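PDB 2J4B: transcription initiation factor tfiid subunit 72/90-100 KDA from Encephalitozoon cuniculi, which probably serves as a subunit of the general transcription factor TFIID, and of SAGA, in mediating regulated RNA polymerase II transcription. Local coordinates for residues A[14-19]-A[59-64]. Numbering follows the deposited sequence.
Sequences SLKTWI and EKYRGD
Lys16 reaches across from helix 8-21 to Asp64, and its terminal amine forms a salt bridge with one carboxylate oxygen, OD2. NZ of Lys16 is modelled 2.4 Å from OD2 of Asp64, too short to be taken literally, so the pairing is clearer than its exact length. The contact is one-sided: OD1 of Asp64 stays 3.7 Å from NZ of Lys16, and the outer methylenes of the lysine run up beside OD2 as well, with CD of Lys16 3.4 Å from OD2 of Asp64. The two side chains meet at about a right angle. NZ of Lys16 also lies 3.8 Å from CD1 of Tyr61 and close to the ring plane, so it meets the aromatic edge and not the pi face. OD2 of Asp64 is at the ring edge too, in plane.

A long reach is needed because the backbones are well separated, the CA atoms of Lys16 and Asp64 being 9.5 Å apart. Lys16 bridges that gap with its chain stretched out, CG lying opposite the backbone N (chi1 -177°). In the largely helical NTD2 domain of TAF5, the salt bridge thus ties the N-terminal helix to the chain around the C-terminal part of helix 51-61, 48 residues further along the sequence.

Asp64 is held near Tyr61 by a turn in which the backbone N of Asp64 donates to O of Tyr61 (3.2 Å). CG of Lys60 sits over the centre of one face of the Tyr61 ring, 3.7 Å above its plane, while Phe57 and Tyr12 each meet the ring with planes inclined by about 55°. Since Tyr12 precedes Lys16 by one turn, this aromatic contact joins the same two helices. On helix 34-47, Leu34 packs against the Lys16 side chain.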
ATOM      1  N   SER A  14      -6.661  -9.560  -1.342  1.00 58.39           N
ATOM      2  CA  SER A  14      -7.987  -9.496  -1.961  1.00 58.69           C
ATOM      3  C   SER A  14      -8.105  -8.296  -2.924  1.00 58.54           C
ATOM      4  O   SER A  14      -8.737  -8.393  -3.986  1.00 57.95           O
ATOM      5  CB  SER A  14      -9.058  -9.443  -0.868  1.00 59.52           C
ATOM      6  OG  SER A  14     -10.151  -8.628  -1.248  1.00 61.33           O
ATOM      7  N   LEU A  15      -7.486  -7.179  -2.553  1.00 57.83           N
ATOM      8  CA  LEU A  15      -7.318  -6.050  -3.461  1.00 57.91           C
ATOM      9  C   LEU A  15      -6.408  -6.410  -4.629  1.00 58.02           C
ATOM     10  O   LEU A  15      -6.750  -6.197  -5.781  1.00 58.90           O
ATOM     11  CB  LEU A  15      -6.741  -4.853  -2.719  1.00 57.67           C
ATOM     12  CG  LEU A  15      -6.397  -3.638  -3.586  1.00 57.82           C
ATOM     13  CD1 LEU A  15      -7.609  -3.118  -4.359  1.00 57.01           C
ATOM     14  CD2 LEU A  15      -5.775  -2.565  -2.706  1.00 57.50           C
ATOM     15  N   LYS A  16      -5.241  -6.958  -4.329  1.00 58.74           N
ATOM     16  CA  LYS A  16      -4.317  -7.403  -5.368  1.00 58.90           C
ATOM     17  C   LYS A  16      -4.998  -8.308  -6.400  1.00 59.19           C
ATOM     18  O   LYS A  16      -4.808  -8.133  -7.596  1.00 60.56           O
ATOM     19  CB  LYS A  16      -3.137  -8.135  -4.738  1.00 58.63           C
ATOM     20  CG  LYS A  16      -2.073  -8.576  -5.724  1.00 58.89           C
ATOM     21  CD  LYS A  16      -0.939  -9.305  -5.014  1.00 59.07           C
ATOM     22  CE  LYS A  16      -0.144 -10.145  -5.978  1.00 59.74           C
ATOM     23  NZ  LYS A  16       0.800 -11.044  -5.272  1.00 59.98           N
ATOM     24  N   THR A  17      -5.794  -9.262  -5.932  1.00 58.29           N
ATOM     25  CA  THR A  17      -6.441 -10.227  -6.812  1.00 58.16           C
ATOM     26  C   THR A  17      -7.521  -9.579  -7.682  1.00 58.13           C
ATOM     27  O   THR A  17      -7.761  -9.999  -8.827  1.00 56.86           O
ATOM     28  CB  THR A  17      -7.069 -11.372  -5.990  1.00 58.01           C
ATOM     29  OG1 THR A  17      -6.068 -11.942  -5.130  1.00 58.11           O
ATOM     30  CG2 THR A  17      -7.650 -12.431  -6.900  1.00 56.97           C
ATOM     31  N   TRP A  18      -8.172  -8.558  -7.127  1.00 58.22           N
ATOM     32  CA  TRP A  18      -9.205  -7.822  -7.847  1.00 58.29           C
ATOM     33  C   TRP A  18      -8.569  -6.992  -8.951  1.00 58.35           C
ATOM     34  O   TRP A  18      -9.002  -7.036 -10.097  1.00 57.26           O
ATOM     35  CB  TRP A  18      -9.995  -6.945  -6.877  1.00 58.17           C
ATOM     36  CG  TRP A  18     -11.020  -6.072  -7.522  1.00 58.17           C
ATOM     37  CD1 TRP A  18     -12.278  -6.427  -7.905  1.00 57.78           C
ATOM     38  CD2 TRP A  18     -10.875  -4.673  -7.841  1.00 57.87           C
ATOM     39  NE1 TRP A  18     -12.924  -5.343  -8.450  1.00 58.04           N
ATOM     40  CE2 TRP A  18     -12.087  -4.254  -8.420  1.00 58.01           C
ATOM     41  CE3 TRP A  18      -9.837  -3.742  -7.683  1.00 57.72           C
ATOM     42  CZ2 TRP A  18     -12.295  -2.937  -8.855  1.00 57.98           C
ATOM     43  CZ3 TRP A  18     -10.038  -2.441  -8.108  1.00 58.05           C
ATOM     44  CH2 TRP A  18     -11.265  -2.049  -8.696  1.00 58.07           C
ATOM     45  N   ILE A  19      -7.525  -6.244  -8.599  1.00 59.61           N
ATOM     46  CA  ILE A  19      -6.781  -5.437  -9.580  1.00 60.09           C
ATOM     47  C   ILE A  19      -6.277  -6.269 -10.759  1.00 61.22           C
ATOM     48  O   ILE A  19      -6.553  -5.958 -11.913  1.00 61.14           O
ATOM     49  CB  ILE A  19      -5.558  -4.785  -8.948  1.00 59.30           C
ATOM     50  CG1 ILE A  19      -5.999  -3.728  -7.934  1.00 58.96           C
ATOM     51  CG2 ILE A  19      -4.638  -4.209 -10.043  1.00 58.56           C
ATOM     52  CD1 ILE A  19      -4.876  -3.175  -7.112  1.00 58.76           C
ATOM     53  N   GLU A  59       8.688 -10.097   2.543  1.00 64.81           N
ATOM     54  CA  GLU A  59       9.370 -11.029   1.656  1.00 65.39           C
ATOM     55  C   GLU A  59       8.436 -11.650   0.624  1.00 65.88           C
ATOM     56  O   GLU A  59       8.847 -11.912  -0.503  1.00 65.83           O
ATOM     57  CB  GLU A  59      10.040 -12.143   2.472  1.00 65.36           C
ATOM     58  CG  GLU A  59      11.191 -11.680   3.346  1.00 65.29           C
ATOM     59  CD  GLU A  59      12.277 -10.960   2.569  1.00 65.74           C
ATOM     60  OE1 GLU A  59      12.659 -11.437   1.480  1.00 65.58           O
ATOM     61  OE2 GLU A  59      12.754  -9.910   3.056  1.00 66.48           O
ATOM     62  N   LYS A  60       7.189 -11.894   1.009  1.00 67.09           N
ATOM     63  CA  LYS A  60       6.249 -12.590   0.146  1.00 67.98           C
ATOM     64  C   LYS A  60       5.841 -11.730  -1.038  1.00 69.18           C
ATOM     65  O   LYS A  60       5.890 -12.184  -2.175  1.00 69.36           O
ATOM     66  CB  LYS A  60       5.015 -13.020   0.937  1.00 68.35           C
ATOM     67  CG  LYS A  60       3.974 -13.758   0.101  1.00 68.80           C
ATOM     68  CD  LYS A  60       2.807 -14.264   0.940  1.00 69.17           C
ATOM     69  CE  LYS A  60       3.175 -15.497   1.735  1.00 70.08           C
ATOM     70  NZ  LYS A  60       3.919 -15.158   2.986  1.00 70.63           N
ATOM     71  N   TYR A  61       5.469 -10.478  -0.775  1.00 70.24           N
ATOM     72  CA  TYR A  61       4.939  -9.605  -1.816  1.00 70.53           C
ATOM     73  C   TYR A  61       5.905  -8.519  -2.304  1.00 70.84           C
ATOM     74  O   TYR A  61       5.496  -7.649  -3.064  1.00 71.89           O
ATOM     75  CB  TYR A  61       3.642  -8.945  -1.335  1.00 71.09           C
ATOM     76  CG  TYR A  61       2.620  -9.923  -0.813  1.00 71.04           C
ATOM     77  CD1 TYR A  61       1.886 -10.724  -1.678  1.00 70.97           C
ATOM     78  CD2 TYR A  61       2.386 -10.042   0.549  1.00 71.33           C
ATOM     79  CE1 TYR A  61       0.958 -11.628  -1.198  1.00 71.22           C
ATOM     80  CE2 TYR A  61       1.463 -10.942   1.041  1.00 71.52           C
ATOM     81  CZ  TYR A  61       0.750 -11.730   0.167  1.00 71.61           C
ATOM     82  OH  TYR A  61      -0.158 -12.629   0.684  1.00 72.10           O
ATOM     83  N   ARG A  62       7.172  -8.564  -1.898  1.00 70.80           N
ATOM     84  CA  ARG A  62       8.145  -7.554  -2.343  1.00 71.23           C
ATOM     85  C   ARG A  62       8.460  -7.596  -3.842  1.00 72.58           C
ATOM     86  O   ARG A  62       8.920  -6.598  -4.398  1.00 72.85           O
ATOM     87  CB  ARG A  62       9.458  -7.664  -1.565  1.00 70.68           C
ATOM     88  CG  ARG A  62      10.288  -8.892  -1.882  1.00 69.96           C
ATOM     89  CD  ARG A  62      11.483  -8.986  -0.956  1.00 69.44           C
ATOM     90  NE  ARG A  62      12.534  -8.022  -1.288  1.00 68.90           N
ATOM     91  CZ  ARG A  62      13.634  -7.845  -0.568  1.00 67.83           C
ATOM     92  NH1 ARG A  62      13.816  -8.562   0.519  1.00 68.08           N
ATOM     93  NH2 ARG A  62      14.547  -6.956  -0.932  1.00 67.41           N
ATOM     94  N   GLY A  63       8.221  -8.740  -4.484  1.00 73.52           N
ATOM     95  CA  GLY A  63       8.478  -8.898  -5.917  1.00 74.13           C
ATOM     96  C   GLY A  63       7.266  -8.553  -6.767  1.00 75.13           C
ATOM     97  O   GLY A  63       7.271  -8.746  -7.988  1.00 74.52           O
ATOM     98  N   ASP A  64       6.218  -8.046  -6.122  1.00 75.90           N
ATOM     99  CA  ASP A  64       5.017  -7.633  -6.838  1.00 76.39           C
ATOM    100  C   ASP A  64       5.153  -6.190  -7.320  1.00 76.73           C
ATOM    101  O   ASP A  64       4.305  -5.680  -8.052  1.00 76.79           O
ATOM    102  CB  ASP A  64       3.798  -7.761  -5.940  1.00 77.07           C
ATOM    103  CG  ASP A  64       3.505  -9.197  -5.555  1.00 77.86           C
ATOM    104  OD1 ASP A  64       4.298 -10.096  -5.901  1.00 78.78           O
ATOM    105  OD2 ASP A  64       2.477  -9.432  -4.889  1.00 78.85           O
TER